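Local coordinates for DNAation factor-related protein 4 (Drosophila melanogaster, PDB 5XPC) that probably acts, as the full-length protein, as an apoptotic DNA endonuclease, its CIDE domain assembling head to tail into higher-order oligomers, at residues Y12-Y23 / L33-F41; G26-I34 / V57-S65. All coordinates share one frame; numbering follows the deposited sequence.

Helix 30-40 of this CIDE domain takes part in both contacts. In interaction 1 (12-23 with 33-41) its C-terminal part packs on the hairpin of strands 10-15 and 22-27; in interaction 2 (26-34 with 57-65) its first turn meets helix 60-65. The centres lie 14 Å apart, yet the two contacts join through the core: Leu-33 belongs to both, and Tyr-12 CE2 of interaction 1 packs 3.7 Å from Leu-63 CD1 of interaction 2. Both also reach the surfaces by which subunits assemble, since Lys-36 pairs with Asp-59 of a second subunit, while Asp-59 pairs with Lys-36 of a third.

Interaction 1: residues Y12-Y23 / L33-F41; sequences YKVTDNERTRKY and LIAKAKSKF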
loop_
_atom_site.group_PDB
_atom_site.type_symbol
_atom_site.label_atom_id
_atom_site.label_comp_id
_atom_site.label_asym_id
_atom_site.label_seq_id
_atom_site.Cartn_x
_atom_site.Cartn_y
_atom_site.Cartn_z
ATOM N N TYR B 12 -21.751 -5.325 -6.374
ATOM C CA TYR B 12 -21.252 -4.001 -6.000
ATOM C C TYR B 12 -22.365 -3.220 -5.311
ATOM O O TYR B 12 -23.547 -3.553 -5.432
ATOM C CB TYR B 12 -20.751 -3.208 -7.226
ATOM C CG TYR B 12 -19.670 -3.899 -8.049
ATOM C CD1 TYR B 12 -19.973 -4.523 -9.255
ATOM C CD2 TYR B 12 -18.342 -3.914 -7.622
ATOM C CE1 TYR B 12 -18.979 -5.151 -10.017
ATOM C CE2 TYR B 12 -17.344 -4.532 -8.380
ATOM C CZ TYR B 12 -17.667 -5.148 -9.571
ATOM O OH TYR B 12 -16.669 -5.762 -10.318
ATOM N N LYS B 13 -21.990 -2.156 -4.596
ATOM C CA LYS B 13 -22.958 -1.288 -3.936
ATOM C C LYS B 13 -22.835 0.123 -4.494
ATOM O O LYS B 13 -21.720 0.635 -4.654
ATOM C CB LYS B 13 -22.760 -1.282 -2.418
ATOM C CG LYS B 13 -23.018 -2.655 -1.792
ATOM C CD LYS B 13 -22.667 -2.686 -0.313
ATOM C CE LYS B 13 -22.836 -4.087 0.256
ATOM N NZ LYS B 13 -22.614 -4.068 1.729
ATOM N N VAL B 14 -23.980 0.736 -4.792
ATOM C CA VAL B 14 -24.048 2.053 -5.424
ATOM C C VAL B 14 -25.073 2.903 -4.691
ATOM O O VAL B 14 -26.197 2.452 -4.428
ATOM C CB VAL B 14 -24.414 1.955 -6.918
ATOM C CG1 VAL B 14 -24.541 3.361 -7.549
ATOM C CG2 VAL B 14 -23.382 1.119 -7.668
ATOM N N THR B 15 -24.693 4.136 -4.374
ATOM C CA THR B 15 -25.628 5.109 -3.844
ATOM C C THR B 15 -25.304 6.452 -4.484
ATOM O O THR B 15 -24.350 6.580 -5.260
ATOM C CB THR B 15 -25.561 5.135 -2.302
ATOM O OG1 THR B 15 -26.619 5.941 -1.768
ATOM C CG2 THR B 15 -24.186 5.638 -1.816
ATOM N N ASP B 16 -26.117 7.455 -4.189
ATOM C CA ASP B 16 -25.855 8.788 -4.703
ATOM C C ASP B 16 -25.109 9.597 -3.645
ATOM O O ASP B 16 -24.801 9.112 -2.551
ATOM C CB ASP B 16 -27.145 9.474 -5.165
ATOM C CG ASP B 16 -28.219 9.536 -4.089
ATOM O OD1 ASP B 16 -27.919 9.318 -2.898
ATOM O OD2 ASP B 16 -29.382 9.828 -4.444
ATOM N N ASN B 17 -24.791 10.844 -3.985
ATOM C CA ASN B 17 -23.940 11.630 -3.099
ATOM C C ASN B 17 -24.627 11.926 -1.770
ATOM O O ASN B 17 -23.952 12.113 -0.750
ATOM C CB ASN B 17 -23.513 12.920 -3.793
ATOM C CG ASN B 17 -22.255 13.504 -3.189
ATOM O OD1 ASN B 17 -21.358 12.770 -2.761
ATOM N ND2 ASN B 17 -22.178 14.828 -3.148
ATOM N N GLU B 18 -25.957 11.933 -1.750
ATOM C CA GLU B 18 -26.705 12.182 -0.524
ATOM C C GLU B 18 -27.102 10.906 0.208
ATOM O O GLU B 18 -27.737 10.992 1.268
ATOM C CB GLU B 18 -27.949 13.014 -0.836
ATOM C CG GLU B 18 -27.632 14.439 -1.224
ATOM C CD GLU B 18 -26.815 15.142 -0.161
ATOM O OE1 GLU B 18 -27.166 15.022 1.032
ATOM O OE2 GLU B 18 -25.809 15.794 -0.510
ATOM N N ARG B 19 -26.743 9.733 -0.322
ATOM C CA ARG B 19 -27.057 8.451 0.309
ATOM C C ARG B 19 -28.564 8.285 0.509
ATOM O O ARG B 19 -29.018 7.753 1.523
ATOM C CB ARG B 19 -26.307 8.286 1.636
ATOM C CG ARG B 19 -24.852 7.833 1.512
ATOM C CD ARG B 19 -23.927 8.945 1.003
ATOM N NE ARG B 19 -22.514 8.593 1.172
ATOM C CZ ARG B 19 -21.494 9.315 0.711
ATOM N NH1 ARG B 19 -21.719 10.438 0.037
ATOM N NH2 ARG B 19 -20.247 8.910 0.914
ATOM N N THR B 20 -29.346 8.742 -0.472
ATOM C CA THR B 20 -30.803 8.742 -0.342
ATOM C C THR B 20 -31.394 7.368 -0.621
ATOM O O THR B 20 -32.358 6.960 0.035
ATOM C CB THR B 20 -31.435 9.749 -1.302
ATOM O OG1 THR B 20 -31.192 9.334 -2.655
ATOM C CG2 THR B 20 -30.891 11.159 -1.072
ATOM N N ARG B 21 -30.856 6.672 -1.619
ATOM C CA ARG B 21 -31.260 5.321 -1.973
ATOM C C ARG B 21 -30.002 4.500 -2.201
ATOM O O ARG B 21 -28.990 5.017 -2.690
ATOM C CB ARG B 21 -32.159 5.307 -3.222
ATOM C CG ARG B 21 -33.571 5.832 -2.955
ATOM C CD ARG B 21 -34.394 6.000 -4.228
ATOM N NE ARG B 21 -33.852 7.019 -5.125
ATOM C CZ ARG B 21 -33.454 6.785 -6.372
ATOM N NH1 ARG B 21 -33.543 5.559 -6.879
ATOM N NH2 ARG B 21 -32.980 7.779 -7.121
ATOM N N LYS B 22 -30.062 3.225 -1.823
ATOM C CA LYS B 22 -28.888 2.359 -1.775
ATOM C C LYS B 22 -29.215 1.051 -2.474
ATOM O O LYS B 22 -30.196 0.391 -2.122
ATOM C CB LYS B 22 -28.469 2.098 -0.322
ATOM C CG LYS B 22 -28.301 3.367 0.492
ATOM C CD LYS B 22 -27.903 3.084 1.928
ATOM C CE LYS B 22 -27.933 4.370 2.745
ATOM N NZ LYS B 22 -27.085 4.296 3.965
ATOM N N TYR B 23 -28.415 0.685 -3.469
ATOM C CA TYR B 23 -28.688 -0.510 -4.252
ATOM C C TYR B 23 -27.467 -1.408 -4.302
ATOM O O TYR B 23 -26.350 -0.937 -4.541
ATOM C CB TYR B 23 -29.106 -0.161 -5.677
ATOM C CG TYR B 23 -30.360 0.657 -5.734
ATOM C CD1 TYR B 23 -30.304 2.043 -5.855
ATOM C CD2 TYR B 23 -31.607 0.051 -5.641
ATOM C CE1 TYR B 23 -31.465 2.799 -5.899
ATOM C CE2 TYR B 23 -32.767 0.799 -5.689
ATOM C CZ TYR B 23 -32.689 2.173 -5.817
ATOM O OH TYR B 23 -33.848 2.921 -5.860
ATOM N N LEU B 33 -22.308 -1.804 -15.058
ATOM C CA LEU B 33 -22.587 -1.265 -13.730
ATOM C C LEU B 33 -23.115 0.155 -13.826
ATOM O O LEU B 33 -24.056 0.526 -13.112
ATOM C CB LEU B 33 -21.337 -1.305 -12.852
ATOM C CG LEU B 33 -21.507 -0.834 -11.402
ATOM C CD1 LEU B 33 -22.712 -1.522 -10.735
ATOM C CD2 LEU B 33 -20.230 -1.121 -10.593
ATOM N N ILE B 34 -22.534 0.960 -14.721
ATOM C CA ILE B 34 -23.003 2.328 -14.897
ATOM C C ILE B 34 -24.416 2.343 -15.477
ATOM O O ILE B 34 -25.260 3.142 -15.057
ATOM C CB ILE B 34 -22.012 3.117 -15.771
ATOM C CG1 ILE B 34 -20.721 3.363 -14.988
ATOM C CG2 ILE B 34 -22.640 4.431 -16.251
ATOM C CD1 ILE B 34 -19.697 4.153 -15.731
ATOM N N ALA B 35 -24.699 1.467 -16.440
ATOM C CA ALA B 35 -26.034 1.442 -17.031
ATOM C C ALA B 35 -27.089 1.064 -15.996
ATOM O O ALA B 35 -28.163 1.679 -15.933
ATOM C CB ALA B 35 -26.067 0.478 -18.216
ATOM N N LYS B 36 -26.795 0.064 -15.162
ATOM C CA LYS B 36 -27.747 -0.340 -14.132
ATOM C C LYS B 36 -27.892 0.734 -13.060
ATOM O O LYS B 36 -28.988 0.942 -12.526
ATOM C CB LYS B 36 -27.313 -1.670 -13.519
ATOM C CG LYS B 36 -27.392 -2.848 -14.482
ATOM C CD LYS B 36 -27.149 -4.178 -13.744
ATOM C CE LYS B 36 -27.506 -5.364 -14.624
ATOM N NZ LYS B 36 -27.302 -6.682 -13.933
ATOM N N ALA B 37 -26.798 1.429 -12.733
ATOM C CA ALA B 37 -26.871 2.544 -11.792
ATOM C C ALA B 37 -27.705 3.688 -12.354
ATOM O O ALA B 37 -28.489 4.314 -11.631
ATOM C CB ALA B 37 -25.469 3.040 -11.455
ATOM N N LYS B 38 -27.551 3.967 -13.647
ATOM C CA LYS B 38 -28.287 5.068 -14.250
ATOM C C LYS B 38 -29.781 4.777 -14.281
ATOM O O LYS B 38 -30.598 5.710 -14.233
ATOM C CB LYS B 38 -27.750 5.330 -15.655
ATOM C CG LYS B 38 -28.376 6.516 -16.343
ATOM C CD LYS B 38 -28.087 6.500 -17.826
ATOM C CE LYS B 38 -28.576 7.776 -18.489
ATOM N NZ LYS B 38 -28.106 7.813 -19.889
ATOM N N SER B 39 -30.156 3.496 -14.363
ATOM C CA SER B 39 -31.571 3.145 -14.289
ATOM C C SER B 39 -32.167 3.569 -12.952
ATOM O O SER B 39 -33.316 4.014 -12.892
ATOM C CB SER B 39 -31.757 1.644 -14.508
ATOM O OG SER B 39 -31.533 1.314 -15.867
ATOM N N LYS B 40 -31.386 3.463 -11.875
ATOM C CA LYS B 40 -31.845 3.814 -10.535
ATOM C C LYS B 40 -31.667 5.295 -10.211
ATOM O O LYS B 40 -32.481 5.859 -9.466
ATOM C CB LYS B 40 -31.099 2.962 -9.499
ATOM C CG LYS B 40 -31.446 1.464 -9.564
ATOM C CD LYS B 40 -32.939 1.254 -9.344
ATOM C CE LYS B 40 -33.314 -0.221 -9.128
ATOM N NZ LYS B 40 -32.977 -1.059 -10.304
ATOM N N PHE B 41 -30.625 5.934 -10.756
ATOM C CA PHE B 41 -30.314 7.351 -10.544
ATOM C C PHE B 41 -30.211 8.032 -11.901
ATOM O O PHE B 41 -29.132 8.038 -12.518
ATOM C CB PHE B 41 -29.002 7.528 -9.781
ATOM C CG PHE B 41 -28.967 6.808 -8.458
ATOM C CD1 PHE B 41 -29.504 7.400 -7.319
ATOM C CD2 PHE B 41 -28.399 5.552 -8.355
ATOM C CE1 PHE B 41 -29.479 6.744 -6.082
ATOM C CE2 PHE B 41 -28.364 4.888 -7.121
ATOM C CZ PHE B 41 -28.908 5.491 -5.991
#
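Tyr-12 opens the contact by laying the CD1 side of its ring against Leu-33, whose CD2 comes within 3.7 Å of Tyr-12 CD1 at an oblique angle; its hydroxyl turns to Arg-10 instead. Two residues on, Val-14 divides its branches. CG2 meets Leu-33 CD1, the two side chains running past each other in opposite directions, while CG1, anti to the backbone N (chi1 178°), reaches Ala-37 CB at 4.0 Å and the CE2 corner of Phe-41. Helix 30-40 thus packs against the first hairpin of the sheet, as in the ubiquitin-like beta-grasp fold to which CIDE-N domains belong; the axes of residues 12-15 and 33-40 come within 9.6 Å, 39° apart in direction. Further along, the Asp-16 and Phe-41 side chains cross at about a right angle, with carboxylate and ring planes 53° apart and Asp-16 OD2 3.5 Å from Phe-41 CE1. Thr-20 N and Thr-20 OG1 hold this carboxylate through the syn lone pairs of OD1 and OD2. Arg-21 supplies the polar clasp. Bent at chi3, it sends NH1 (2.8 Å) and NH2 (3.1 Å) end-on to the single oxygen Lys-40 O, which lies in the guanidinium plane and accepts both bonds. NH1 also donates to Tyr-23 OH, and Phe-41 CE1 sits over one guanidinium face, offset toward its rim. Arg-21 O accepts from Thr-15 OG1 and meets the Phe-41 ring edge at CZ. Finally Tyr-23 offers one face to the folded aliphatic chain of Lys-40, whose CG stands 3.8 Å from the ring centroid in a CH-pi contact, and its edge to Phe-41 CZ.

Interaction 2: residues G26-I34 / V57-S65; sequences GANSLEMLI and VSDDEYLKS
Asp-60 OD1 accepts the backbone N-H of Leu-30 at 2.8 Å, so an acidic side chain at the start of one helix grips the first turn of another. The donor meets OD1 on the anti side, 29° out of the carboxylate plane, and the N-H...O angle is 152°. Beside it, the extended chain of Lys-64 brings NZ to Asn-28 O (2.9 Å). Next to these polar contacts Leu-30 is the principal apolar piece: CD2 lies against the backbone of Asp-59, CD1 meets Val-57 CG1 at 4.0 Å, and CB faces Leu-63 CD2. Deeper still, Leu-63 CD1 touches Leu-33 CD2, and both leucines pack on Phe-72 of strand 71-75. In this ubiquitin-like fold the contact ties the main helix to the short helix 60-65, the axes of residues 30-34 and 60-65 standing at 81°. A second shell positions the polar groups. The salt bridge from Lys-64 NZ to Asp-60 OD2 (2.6 Å) uses the syn lone pair of that oxygen and steadies both side chains. Ser-29 and Asp-59 N-cap their helices, with Ser-29 OG accepting from Met-32 N and Asp-59 OD1 from Tyr-62 N. Asp-59 OD1 also accepts from Gly-26 N of a neighbouring subunit.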
loop_
_atom_site.group_PDB
_atom_site.type_symbol
_atom_site.label_atom_id
_atom_site.label_comp_id
_atom_site.label_asym_id
_atom_site.label_seq_id
_atom_site.Cartn_x
_atom_site.Cartn_y
_atom_site.Cartn_z
ATOM N N GLY B 26 -25.506 -6.348 -9.406
ATOM C CA GLY B 26 -24.580 -7.286 -10.028
ATOM C C GLY B 26 -24.183 -6.817 -11.420
ATOM O O GLY B 26 -25.024 -6.390 -12.210
ATOM N N ALA B 27 -22.883 -6.882 -11.705
ATOM C CA ALA B 27 -22.407 -6.482 -13.020
ATOM C C ALA B 27 -21.116 -7.213 -13.360
ATOM O O ALA B 27 -20.341 -7.599 -12.476
ATOM C CB ALA B 27 -22.188 -4.957 -13.108
ATOM N N ASN B 28 -20.886 -7.383 -14.663
ATOM C CA ASN B 28 -19.673 -8.013 -15.164
ATOM C C ASN B 28 -18.787 -7.038 -15.931
ATOM O O ASN B 28 -17.809 -7.463 -16.548
ATOM C CB ASN B 28 -20.023 -9.226 -16.037
ATOM C CG ASN B 28 -20.815 -8.855 -17.280
ATOM O OD1 ASN B 28 -20.999 -7.682 -17.592
ATOM N ND2 ASN B 28 -21.270 -9.866 -18.013
ATOM N N SER B 29 -19.115 -5.745 -15.919
ATOM C CA SER B 29 -18.299 -4.734 -16.577
ATOM C C SER B 29 -18.664 -3.377 -15.997
ATOM O O SER B 29 -19.750 -3.191 -15.436
ATOM C CB SER B 29 -18.504 -4.731 -18.098
ATOM O OG SER B 29 -19.747 -4.126 -18.436
ATOM N N LEU B 30 -17.739 -2.426 -16.141
ATOM C CA LEU B 30 -18.035 -1.057 -15.740
ATOM C C LEU B 30 -19.187 -0.489 -16.563
ATOM O O LEU B 30 -20.067 0.197 -16.024
ATOM C CB LEU B 30 -16.785 -0.190 -15.881
ATOM C CG LEU B 30 -16.933 1.298 -15.571
ATOM C CD1 LEU B 30 -17.412 1.500 -14.138
ATOM C CD2 LEU B 30 -15.600 2.020 -15.814
ATOM N N GLU B 31 -19.202 -0.773 -17.869
ATOM C CA GLU B 31 -20.302 -0.327 -18.721
ATOM C C GLU B 31 -21.647 -0.799 -18.181
ATOM O O GLU B 31 -22.602 -0.015 -18.074
ATOM C CB GLU B 31 -20.090 -0.831 -20.148
ATOM C CG GLU B 31 -21.270 -0.588 -21.067
ATOM C CD GLU B 31 -20.989 -1.001 -22.499
ATOM O OE1 GLU B 31 -20.109 -1.865 -22.712
ATOM O OE2 GLU B 31 -21.644 -0.455 -23.412
ATOM N N MET B 32 -21.738 -2.083 -17.828
ATOM C CA MET B 32 -22.981 -2.617 -17.273
ATOM C C MET B 32 -23.312 -1.986 -15.922
ATOM O O MET B 32 -24.479 -1.677 -15.642
ATOM C CB MET B 32 -22.888 -4.139 -17.136
ATOM C CG MET B 32 -24.098 -4.749 -16.420
ATOM S SD MET B 32 -24.077 -6.548 -16.254
ATOM C CE MET B 32 -24.176 -7.074 -17.969
ATOM N N LEU B 33 -22.308 -1.804 -15.058
ATOM C CA LEU B 33 -22.587 -1.265 -13.730
ATOM C C LEU B 33 -23.115 0.155 -13.826
ATOM O O LEU B 33 -24.056 0.526 -13.112
ATOM C CB LEU B 33 -21.337 -1.305 -12.852
ATOM C CG LEU B 33 -21.507 -0.834 -11.402
ATOM C CD1 LEU B 33 -22.712 -1.522 -10.735
ATOM C CD2 LEU B 33 -20.230 -1.121 -10.593
ATOM N N ILE B 34 -22.534 0.960 -14.721
ATOM C CA ILE B 34 -23.003 2.328 -14.897
ATOM C C ILE B 34 -24.416 2.343 -15.477
ATOM O O ILE B 34 -25.260 3.142 -15.057
ATOM C CB ILE B 34 -22.012 3.117 -15.771
ATOM C CG1 ILE B 34 -20.721 3.363 -14.988
ATOM C CG2 ILE B 34 -22.640 4.431 -16.251
ATOM C CD1 ILE B 34 -19.697 4.153 -15.731
ATOM N N VAL B 57 -13.668 5.836 -10.812
ATOM C CA VAL B 57 -13.398 4.559 -11.465
ATOM C C VAL B 57 -13.216 4.819 -12.955
ATOM O O VAL B 57 -14.199 4.987 -13.683
ATOM C CB VAL B 57 -14.542 3.562 -11.213
ATOM C CG1 VAL B 57 -14.248 2.228 -11.872
ATOM C CG2 VAL B 57 -14.793 3.413 -9.719
ATOM N N SER B 58 -11.966 4.859 -13.432
ATOM C CA SER B 58 -11.752 5.369 -14.786
ATOM C C SER B 58 -11.910 4.312 -15.877
ATOM O O SER B 58 -12.154 4.681 -17.031
ATOM C CB SER B 58 -10.370 6.024 -14.913
ATOM O OG SER B 58 -9.337 5.051 -14.937
ATOM N N ASP B 59 -11.782 3.023 -15.567
ATOM C CA ASP B 59 -11.875 2.019 -16.623
ATOM C C ASP B 59 -12.268 0.679 -16.013
ATOM O O ASP B 59 -12.257 0.498 -14.794
ATOM C CB ASP B 59 -10.564 1.909 -17.448
ATOM C CG ASP B 59 -9.305 1.617 -16.603
ATOM O OD1 ASP B 59 -9.393 0.984 -15.530
ATOM O OD2 ASP B 59 -8.195 1.998 -17.053
ATOM N N ASP B 60 -12.643 -0.252 -16.891
ATOM C CA ASP B 60 -13.096 -1.567 -16.446
ATOM C C ASP B 60 -12.013 -2.290 -15.656
ATOM O O ASP B 60 -12.308 -3.011 -14.693
ATOM C CB ASP B 60 -13.515 -2.399 -17.656
ATOM C CG ASP B 60 -14.238 -3.667 -17.267
ATOM O OD1 ASP B 60 -15.214 -3.584 -16.494
ATOM O OD2 ASP B 60 -13.815 -4.752 -17.723
ATOM N N GLU B 61 -10.751 -2.110 -16.052
ATOM C CA GLU B 61 -9.661 -2.802 -15.375
ATOM C C GLU B 61 -9.559 -2.364 -13.921
ATOM O O GLU B 61 -9.337 -3.195 -13.028
ATOM C CB GLU B 61 -8.342 -2.557 -16.110
ATOM C CG GLU B 61 -8.282 -3.163 -17.510
ATOM C CD GLU B 61 -9.103 -2.378 -18.538
ATOM O OE1 GLU B 61 -9.321 -1.164 -18.344
ATOM O OE2 GLU B 61 -9.531 -2.980 -19.544
ATOM N N TYR B 62 -9.748 -1.069 -13.657
ATOM C CA TYR B 62 -9.761 -0.605 -12.276
ATOM C C TYR B 62 -10.932 -1.207 -11.507
ATOM O O TYR B 62 -10.760 -1.680 -10.381
ATOM C CB TYR B 62 -9.804 0.925 -12.194
ATOM C CG TYR B 62 -9.636 1.361 -10.753
ATOM C CD1 TYR B 62 -8.404 1.243 -10.117
ATOM C CD2 TYR B 62 -10.720 1.820 -10.007
ATOM C CE1 TYR B 62 -8.240 1.603 -8.787
ATOM C CE2 TYR B 62 -10.570 2.183 -8.675
ATOM C CZ TYR B 62 -9.323 2.064 -8.069
ATOM O OH TYR B 62 -9.163 2.421 -6.748
ATOM N N LEU B 63 -12.136 -1.173 -12.089
ATOM C CA LEU B 63 -13.300 -1.755 -11.419
ATOM C C LEU B 63 -13.028 -3.193 -10.993
ATOM O O LEU B 63 -13.303 -3.588 -9.853
ATOM C CB LEU B 63 -14.529 -1.708 -12.331
ATOM C CG LEU B 63 -15.735 -2.476 -11.754
ATOM C CD1 LEU B 63 -16.251 -1.767 -10.527
ATOM C CD2 LEU B 63 -16.872 -2.611 -12.763
ATOM N N LYS B 64 -12.471 -3.989 -11.895
ATOM C CA LYS B 64 -12.281 -5.397 -11.577
ATOM C C LYS B 64 -11.111 -5.635 -10.638
ATOM O O LYS B 64 -10.978 -6.741 -10.104
ATOM C CB LYS B 64 -12.147 -6.179 -12.882
ATOM C CG LYS B 64 -13.526 -6.304 -13.534
ATOM C CD LYS B 64 -13.507 -6.722 -14.980
ATOM C CE LYS B 64 -14.946 -6.895 -15.465
ATOM N NZ LYS B 64 -15.048 -6.879 -16.954
ATOM N N SER B 65 -10.280 -4.619 -10.400
ATOM C CA SER B 65 -9.243 -4.723 -9.384
ATOM C C SER B 65 -9.793 -4.537 -7.978
ATOM O O SER B 65 -9.108 -4.882 -7.008
ATOM C CB SER B 65 -8.148 -3.682 -9.640
ATOM O OG SER B 65 -8.532 -2.402 -9.134
#